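Local atomic coordinates of siroheme decarboxylase (Hydrogenobacter thermophilus, PDB entry 4CH7), a protein that catalyses the decarboxylation of siroheme to didecarboxysiroheme, releasing two molecules of carbon dioxide, a step of heme d1 biosynthesis. Residues A87-S92 and E322-W327; F105-P110 and D118-M123. All blocks are in the same frame, centred on the assembly; numbering follows the deposited sequence. Where two conformers were deposited one is given.

Contact 1 of 2, residues A87-S92 and E322-W327; sequences ACPGVS and EEFERW
P89 faces F324 with their CA atoms 5.3 Å apart, at a type I beta turn from C88 to V91 that carries the chain from helix 75-87 into strand 91-97 and meets the N-terminal part of helix 323-335. No hydrogen bond crosses between the segments; the contact is packing of W327 and F324 against C88 and P89. The indole of W327 lies with one face on the turn. P89 CD sits over its five-membered ring, 3.9 Å from the centroid, and C88 CB over the six-membered ring, each a CH-pi contact. C88 SG lies over that same six-membered ring, 3.8 Å from the centroid and 17° off the normal, a sulfur-aromatic contact. With SG anti to the backbone N (chi1 -179°), the sulfur also reaches F324, where SG to CE1 is 3.6 Å but the approach is oblique. A weak hydrogen bond from G90 N to C88 SG, 3.4 Å long, ties the sulfur to its own turn. G90 N lies at the edge of the F324 ring, near its plane. On the N-terminal side of the turn, A87 O comes 3.5 Å from W327 CD1, in an oblique approach to the indole. The pyrrolidine of P89 reaches on to the helix backbone, CG lying 3.4 Å from E323 O, while its CB meets E323 CG. An alanine at W327 would probably open a gap over C88 and P89, stripping the sulfur of its face-on aromatic partner. Helix 116-126 adds a third element beside the indole. The arrangement is a C-terminal helix packed on a helix-to-strand turn of the first AsnC-like domain by proline-aromatic and cysteine-aromatic contacts.

Contact 2 of 2, residues F105-P110 and D118-M123; sequences FTLAVP and DVVRLM
The helix-on-sheet packing of an AsnC-like ligand-binding domain, a ferredoxin-like alpha-beta fold, brings L107 of strand 103-109 against V119 and M123 of helix 116-126. Axes of the short segments approach to 10.6 Å at 125°, and no hydrogen bond joins them. The CB atoms of F105, L107 and V109, alternate residues of the strand, all point to the helix. L107 divides its two methyls: CD2 is 3.9 Å from V119 CG1, while CD1 meets M123 CE, the two side chains meeting tip to tip. V120, modelled in two conformers, also approaches CD2, a conformer-dependent contact. M123, a selenomethionine, is extended beyond CG, which carries SE to F105 and CE on to L107. Its SE stands 4.1 Å from F105 CZ, an oblique Met-aromatic contact in which the line from SE to the centroid of the F105 ring lies 69° off the ring normal. Further along the strand, V109 CG2 and V119 CG2 touch at 4.0 Å, their side chains running antiparallel alongside each other. All six touching residues are buried. On the sheet, I69 of strand 65-71 touches F105 and L107, and V91 of strand 91-97 packs on both; on the helix, L122 touches I332 and L335 of helix 323-335.

From the N terminus, the chain passes through the turn at 87-92, runs along strand 91-97 and returns on strand 103-109, then crosses a short loop into helix 116-126. Contact 2 closes this local strand-to-helix loop. Contact 1 closes a far longer one, bringing helix 323-335 back after strand 303-314, and contact 2 lies wholly within that span. The two meet directly: a probable hydrogen bond between G90 O and A108 N runs from the turn to strand 103-109, another between S92 N and T106 O joins the two strands, and M123 CE packs on C88 SG and W327 CH2. Together they tie the C-terminal helix to helix 116-126 and to strands 91-97 and 103-109 of the barrel.

Contact 1 of 2, residues A87-S92 and E322-W327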
ATOM      1  N   ALA A  87       2.840   6.547 -15.510  1.00 67.19           N
ATOM      2  CA  ALA A  87       2.191   5.750 -16.548  1.00 77.49           C
ATOM      3  C   ALA A  87       2.113   4.268 -16.181  1.00 65.40           C
ATOM      4  O   ALA A  87       1.181   3.571 -16.587  1.00 68.81           O
ATOM      5  CB  ALA A  87       2.910   5.929 -17.878  1.00 73.66           C
ATOM      6  N   CYS A  88       3.091   3.793 -15.417  1.00 61.81           N
ATOM      7  CA  CYS A  88       3.097   2.402 -14.980  1.00 67.85           C
ATOM      8  C   CYS A  88       1.951   2.117 -14.019  1.00 61.94           C
ATOM      9  O   CYS A  88       1.837   2.757 -12.972  1.00 65.32           O
ATOM     10  CB  CYS A  88       4.428   2.042 -14.325  1.00 62.89           C
ATOM     11  SG  CYS A  88       4.524   0.326 -13.774  1.00 57.62           S
ATOM     12  N   PRO A  89       1.094   1.148 -14.377  1.00 61.64           N
ATOM     13  CA  PRO A  89      -0.064   0.741 -13.575  1.00 58.84           C
ATOM     14  C   PRO A  89       0.361   0.099 -12.260  1.00 63.53           C
ATOM     15  O   PRO A  89      -0.457  -0.016 -11.348  1.00 65.71           O
ATOM     16  CB  PRO A  89      -0.757  -0.301 -14.462  1.00 64.61           C
ATOM     17  CG  PRO A  89      -0.259  -0.020 -15.859  1.00 67.27           C
ATOM     18  CD  PRO A  89       1.158   0.423 -15.658  1.00 64.71           C
ATOM     19  N   GLY A  90       1.623  -0.315 -12.170  1.00 63.50           N
ATOM     20  CA  GLY A  90       2.137  -0.933 -10.960  1.00 59.56           C
ATOM     21  C   GLY A  90       2.753   0.046  -9.975  1.00 53.12           C
ATOM     22  O   GLY A  90       3.152  -0.344  -8.874  1.00 51.30           O
ATOM     23  N   VAL A  91       2.836   1.314 -10.370  1.00 58.07           N
ATOM     24  CA  VAL A  91       3.347   2.359  -9.487  1.00 53.99           C
ATOM     25  C   VAL A  91       2.206   2.992  -8.693  1.00 57.58           C
ATOM     26  O   VAL A  91       1.302   3.596  -9.272  1.00 56.88           O
ATOM     27  CB  VAL A  91       4.114   3.443 -10.265  1.00 56.88           C
ATOM     28  CG1 VAL A  91       4.505   4.584  -9.338  1.00 59.69           C
ATOM     29  CG2 VAL A  91       5.346   2.843 -10.920  1.00 53.44           C
ATOM     30  N   SER A  92       2.248   2.845  -7.370  1.00 62.28           N
ATOM     31  CA  SER A  92       1.183   3.343  -6.500  1.00 58.75           C
ATOM     32  C   SER A  92       1.449   4.775  -6.043  1.00 63.25           C
ATOM     33  O   SER A  92       0.626   5.668  -6.251  1.00 68.54           O
ATOM     34  CB  SER A  92       1.020   2.431  -5.284  1.00 50.29           C
ATOM     35  OG  SER A  92       2.225   2.343  -4.545  1.00 56.32           O
ATOM     36  N   GLU A 322      -5.324  -6.141 -16.848  1.00 73.77           N
ATOM     37  CA  GLU A 322      -4.510  -6.456 -18.016  1.00 81.52           C
ATOM     38  C   GLU A 322      -3.624  -5.283 -18.411  1.00 79.99           C
ATOM     39  O   GLU A 322      -2.751  -5.414 -19.271  1.00 78.11           O
ATOM     40  CB  GLU A 322      -5.407  -6.838 -19.193  1.00 85.70           C
ATOM     41  CG  GLU A 322      -6.306  -8.029 -18.926  1.00 92.68           C
ATOM     42  CD  GLU A 322      -7.491  -8.078 -19.864  1.00106.18           C
ATOM     43  OE1 GLU A 322      -7.807  -7.037 -20.478  1.00109.81           O
ATOM     44  OE2 GLU A 322      -8.107  -9.157 -19.986  1.00106.06           O
ATOM     45  N   GLU A 323      -3.846  -4.140 -17.771  1.00 73.61           N
ATOM     46  CA  GLU A 323      -3.202  -2.896 -18.181  1.00 77.82           C
ATOM     47  C   GLU A 323      -1.706  -2.790 -17.856  1.00 72.13           C
ATOM     48  O   GLU A 323      -1.001  -2.002 -18.483  1.00 68.94           O
ATOM     49  CB  GLU A 323      -3.965  -1.679 -17.641  1.00 70.88           C
ATOM     50  CG  GLU A 323      -4.019  -1.579 -16.129  1.00 76.39           C
ATOM     51  CD  GLU A 323      -4.777  -0.354 -15.653  1.00 86.03           C
ATOM     52  OE1 GLU A 323      -5.088   0.521 -16.492  1.00 82.12           O
ATOM     53  OE2 GLU A 323      -5.063  -0.269 -14.441  1.00 87.76           O
ATOM     54  N   PHE A 324      -1.213  -3.569 -16.895  1.00 67.32           N
ATOM     55  CA  PHE A 324       0.223  -3.565 -16.616  1.00 67.11           C
ATOM     56  C   PHE A 324       0.984  -4.240 -17.745  1.00 63.76           C
ATOM     57  O   PHE A 324       1.942  -3.684 -18.282  1.00 63.26           O
ATOM     58  CB  PHE A 324       0.563  -4.261 -15.296  1.00 65.16           C
ATOM     59  CG  PHE A 324       2.043  -4.286 -14.997  1.00 65.91           C
ATOM     60  CD1 PHE A 324       2.642  -3.230 -14.321  1.00 59.49           C
ATOM     61  CD2 PHE A 324       2.840  -5.351 -15.408  1.00 63.85           C
ATOM     62  CE1 PHE A 324       4.004  -3.237 -14.053  1.00 63.87           C
ATOM     63  CE2 PHE A 324       4.203  -5.364 -15.146  1.00 55.89           C
ATOM     64  CZ  PHE A 324       4.784  -4.305 -14.467  1.00 60.03           C
ATOM     65  N   GLU A 325       0.565  -5.458 -18.073  1.00 70.72           N
ATOM     66  CA  GLU A 325       1.193  -6.240 -19.129  1.00 62.65           C
ATOM     67  C   GLU A 325       1.208  -5.456 -20.435  1.00 69.63           C
ATOM     68  O   GLU A 325       2.241  -5.358 -21.097  1.00 65.58           O
ATOM     69  CB  GLU A 325       0.454  -7.568 -19.311  1.00 72.19           C
ATOM     70  CG  GLU A 325       0.984  -8.434 -20.444  1.00 76.03           C
ATOM     71  CD  GLU A 325       0.199  -9.720 -20.611  1.00 85.27           C
ATOM     72  OE1 GLU A 325      -0.003 -10.432 -19.606  1.00 81.49           O
ATOM     73  OE2 GLU A 325      -0.221 -10.016 -21.749  1.00 90.61           O
ATOM     74  N   ARG A 326       0.060  -4.886 -20.786  1.00 69.10           N
ATOM     75  CA  ARG A 326      -0.062  -4.062 -21.983  1.00 69.04           C
ATOM     76  C   ARG A 326       0.875  -2.859 -21.918  1.00 70.82           C
ATOM     77  O   ARG A 326       1.509  -2.502 -22.912  1.00 59.50           O
ATOM     78  CB  ARG A 326      -1.510  -3.609 -22.172  1.00 70.39           C
ATOM     79  CG  ARG A 326      -1.714  -2.652 -23.331  1.00 73.15           C
ATOM     80  CD  ARG A 326      -3.191  -2.413 -23.606  1.00 77.73           C
ATOM     81  NE  ARG A 326      -3.948  -2.150 -22.386  1.00 82.71           N
ATOM     82  CZ  ARG A 326      -3.948  -0.989 -21.737  1.00 87.01           C
ATOM     83  NH1 ARG A 326      -3.221   0.025 -22.182  1.00 82.92           N
ATOM     84  NH2 ARG A 326      -4.673  -0.841 -20.639  1.00 76.02           N
ATOM     85  N   TRP A 327       0.967  -2.245 -20.742  1.00 62.67           N
ATOM     86  CA  TRP A 327       1.929  -1.175 -20.523  1.00 55.56           C
ATOM     87  C   TRP A 327       3.350  -1.700 -20.668  1.00 61.04           C
ATOM     88  O   TRP A 327       4.224  -1.013 -21.199  1.00 65.06           O
ATOM     89  CB  TRP A 327       1.758  -0.557 -19.133  1.00 61.77           C
ATOM     90  CG  TRP A 327       2.850   0.415 -18.796  1.00 59.47           C
ATOM     91  CD1 TRP A 327       2.881   1.748 -19.090  1.00 62.77           C
ATOM     92  CD2 TRP A 327       4.076   0.127 -18.111  1.00 53.90           C
ATOM     93  NE1 TRP A 327       4.050   2.306 -18.627  1.00 57.77           N
ATOM     94  CE2 TRP A 327       4.800   1.332 -18.023  1.00 64.97           C
ATOM     95  CE3 TRP A 327       4.631  -1.032 -17.562  1.00 62.21           C
ATOM     96  CZ2 TRP A 327       6.051   1.408 -17.409  1.00 59.20           C
ATOM     97  CZ3 TRP A 327       5.871  -0.953 -16.953  1.00 61.03           C
ATOM     98  CH2 TRP A 327       6.566   0.256 -16.884  1.00 61.86           C
TER

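Contact 2 of 2, residues F105-P110 and D118-M123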
ATOM      1  N   PHE A 105       9.487   6.019  -5.922  1.00 52.49           N
ATOM      2  CA  PHE A 105       8.162   5.466  -6.153  1.00 46.74           C
ATOM      3  C   PHE A 105       8.032   4.028  -5.666  1.00 51.08           C
ATOM      4  O   PHE A 105       9.022   3.303  -5.535  1.00 53.06           O
ATOM      5  CB  PHE A 105       7.742   5.598  -7.624  1.00 49.72           C
ATOM      6  CG  PHE A 105       8.645   4.893  -8.590  1.00 49.97           C
ATOM      7  CD1 PHE A 105       9.785   5.518  -9.077  1.00 50.04           C
ATOM      8  CD2 PHE A 105       8.336   3.617  -9.040  1.00 55.62           C
ATOM      9  CE1 PHE A 105      10.616   4.874  -9.978  1.00 55.61           C
ATOM     10  CE2 PHE A 105       9.157   2.965  -9.942  1.00 52.09           C
ATOM     11  CZ  PHE A 105      10.299   3.596 -10.414  1.00 52.86           C
ATOM     12  N   THR A 106       6.799   3.636  -5.374  1.00 50.43           N
ATOM     13  CA  THR A 106       6.504   2.267  -4.983  1.00 51.33           C
ATOM     14  C   THR A 106       6.044   1.497  -6.210  1.00 55.16           C
ATOM     15  O   THR A 106       5.082   1.890  -6.872  1.00 53.04           O
ATOM     16  CB  THR A 106       5.419   2.208  -3.896  1.00 49.15           C
ATOM     17  OG1 THR A 106       5.892   2.859  -2.710  1.00 55.85           O
ATOM     18  CG2 THR A 106       5.064   0.763  -3.575  1.00 62.80           C
ATOM     19  N   LEU A 107       6.747   0.413  -6.521  1.00 49.92           N
ATOM     20  CA  LEU A 107       6.402  -0.410  -7.672  1.00 46.81           C
ATOM     21  C   LEU A 107       5.911  -1.774  -7.225  1.00 48.21           C
ATOM     22  O   LEU A 107       6.538  -2.419  -6.387  1.00 52.10           O
ATOM     23  CB  LEU A 107       7.606  -0.577  -8.601  1.00 49.55           C
ATOM     24  CG  LEU A 107       7.434  -1.538  -9.780  1.00 53.07           C
ATOM     25  CD1 LEU A 107       6.311  -1.073 -10.689  1.00 53.99           C
ATOM     26  CD2 LEU A 107       8.728  -1.675 -10.560  1.00 43.63           C
ATOM     27  N   ALA A 108       4.781  -2.202  -7.781  1.00 45.73           N
ATOM     28  CA  ALA A 108       4.272  -3.550  -7.547  1.00 49.67           C
ATOM     29  C   ALA A 108       4.120  -4.262  -8.883  1.00 51.66           C
ATOM     30  O   ALA A 108       3.487  -3.738  -9.801  1.00 50.19           O
ATOM     31  CB  ALA A 108       2.944  -3.500  -6.820  1.00 47.98           C
ATOM     32  N   VAL A 109       4.696  -5.456  -8.993  1.00 51.06           N
ATOM     33  CA  VAL A 109       4.668  -6.203 -10.246  1.00 50.79           C
ATOM     34  C   VAL A 109       3.904  -7.516 -10.084  1.00 56.55           C
ATOM     35  O   VAL A 109       4.191  -8.293  -9.172  1.00 57.81           O
ATOM     36  CB  VAL A 109       6.098  -6.487 -10.761  1.00 46.39           C
ATOM     37  CG1 VAL A 109       6.062  -7.398 -11.977  1.00 60.83           C
ATOM     38  CG2 VAL A 109       6.812  -5.185 -11.094  1.00 45.01           C
ATOM     39  N   PRO A 110       2.917  -7.761 -10.965  1.00 57.07           N
ATOM     40  CA  PRO A 110       2.176  -9.028 -10.966  1.00 63.62           C
ATOM     41  C   PRO A 110       3.101 -10.200 -11.271  1.00 69.70           C
ATOM     42  O   PRO A 110       4.117 -10.003 -11.936  1.00 67.50           O
ATOM     43  CB  PRO A 110       1.165  -8.842 -12.107  1.00 66.17           C
ATOM     44  CG  PRO A 110       1.754  -7.770 -12.983  1.00 67.93           C
ATOM     45  CD  PRO A 110       2.460  -6.850 -12.030  1.00 60.54           C
ATOM     46  N   ASP A 118      13.933  -6.649 -13.514  1.00 47.85           N
ATOM     47  CA  ASP A 118      13.957  -6.477 -14.962  1.00 51.12           C
ATOM     48  C   ASP A 118      13.122  -5.262 -15.359  1.00 55.00           C
ATOM     49  O   ASP A 118      13.543  -4.447 -16.181  1.00 47.23           O
ATOM     50  CB  ASP A 118      13.432  -7.731 -15.668  1.00 43.94           C
ATOM     51  CG  ASP A 118      14.365  -8.919 -15.526  1.00 53.81           C
ATOM     52  OD1 ASP A 118      15.589  -8.743 -15.700  1.00 54.39           O
ATOM     53  OD2 ASP A 118      13.872 -10.031 -15.240  1.00 55.17           O
ATOM     54  N   VAL A 119      11.936  -5.157 -14.765  1.00 48.49           N
ATOM     55  CA  VAL A 119      11.029  -4.037 -15.003  1.00 49.52           C
ATOM     56  C   VAL A 119      11.708  -2.686 -14.777  1.00 52.78           C
ATOM     57  O   VAL A 119      11.614  -1.795 -15.619  1.00 58.57           O
ATOM     58  CB  VAL A 119       9.768  -4.142 -14.117  1.00 55.36           C
ATOM     59  CG1 VAL A 119       8.895  -2.913 -14.270  1.00 50.95           C
ATOM     60  CG2 VAL A 119       8.980  -5.393 -14.458  1.00 54.81           C
ATOM     61  N   VAL A 120      12.398  -2.544 -13.649  0.55 47.29           N
ATOM     62  CA  VAL A 120      13.061  -1.286 -13.318  0.55 48.26           C
ATOM     63  C   VAL A 120      14.277  -1.020 -14.207  0.55 50.36           C
ATOM     64  O   VAL A 120      14.584   0.131 -14.514  0.55 48.90           O
ATOM     65  CB  VAL A 120      13.463  -1.213 -11.821  0.55 49.71           C
ATOM     66  CG1 VAL A 120      12.269  -1.508 -10.937  0.55 42.00           C
ATOM     67  CG2 VAL A 120      14.592  -2.180 -11.505  0.55 49.36           C
ATOM     68  N   ARG A 121      14.962  -2.086 -14.617  1.00 48.16           N
ATOM     69  CA  ARG A 121      16.114  -1.966 -15.513  1.00 45.00           C
ATOM     70  C   ARG A 121      15.675  -1.364 -16.842  1.00 42.70           C
ATOM     71  O   ARG A 121      16.298  -0.434 -17.359  1.00 50.48           O
ATOM     72  CB  ARG A 121      16.770  -3.333 -15.749  1.00 48.57           C
ATOM     73  CG  ARG A 121      17.793  -3.345 -16.880  1.00 49.61           C
ATOM     74  CD  ARG A 121      18.447  -4.712 -17.045  1.00 43.25           C
ATOM     75  NE  ARG A 121      17.471  -5.789 -17.192  1.00 49.88           N
ATOM     76  CZ  ARG A 121      16.913  -6.143 -18.347  1.00 56.06           C
ATOM     77  NH1 ARG A 121      17.224  -5.505 -19.465  1.00 58.12           N
ATOM     78  NH2 ARG A 121      16.038  -7.137 -18.387  1.00 58.52           N
ATOM     79  N   LEU A 122      14.580  -1.896 -17.374  1.00 46.44           N
ATOM     80  CA  LEU A 122      14.008  -1.411 -18.621  1.00 53.14           C
ATOM     81  C   LEU A 122      13.473   0.014 -18.474  1.00 53.23           C
ATOM     82  O   LEU A 122      13.583   0.819 -19.399  1.00 52.69           O
ATOM     83  CB  LEU A 122      12.911  -2.366 -19.094  1.00 50.92           C
ATOM     84  CG  LEU A 122      13.413  -3.774 -19.412  1.00 56.63           C
ATOM     85  CD1 LEU A 122      12.268  -4.755 -19.585  1.00 56.57           C
ATOM     86  CD2 LEU A 122      14.289  -3.750 -20.650  1.00 51.06           C
HETATM   87  N   MSE A 123      12.905   0.318 -17.308  1.00 50.47           N
HETATM   88  CA  MSE A 123      12.452   1.670 -16.994  1.00 48.46           C
HETATM   89  C   MSE A 123      13.634   2.635 -17.001  1.00 49.95           C
HETATM   90  O   MSE A 123      13.612   3.659 -17.680  1.00 57.32           O
HETATM   91  CB  MSE A 123      11.792   1.713 -15.613  1.00 47.94           C
HETATM   92  CG  MSE A 123      10.375   1.153 -15.526  1.00 55.58           C
HETATM   93 SE   MSE A 123       9.775   1.225 -13.672  1.00 63.85          SE
HETATM   94  CE  MSE A 123       8.004   0.503 -13.835  1.00 38.60           C
TER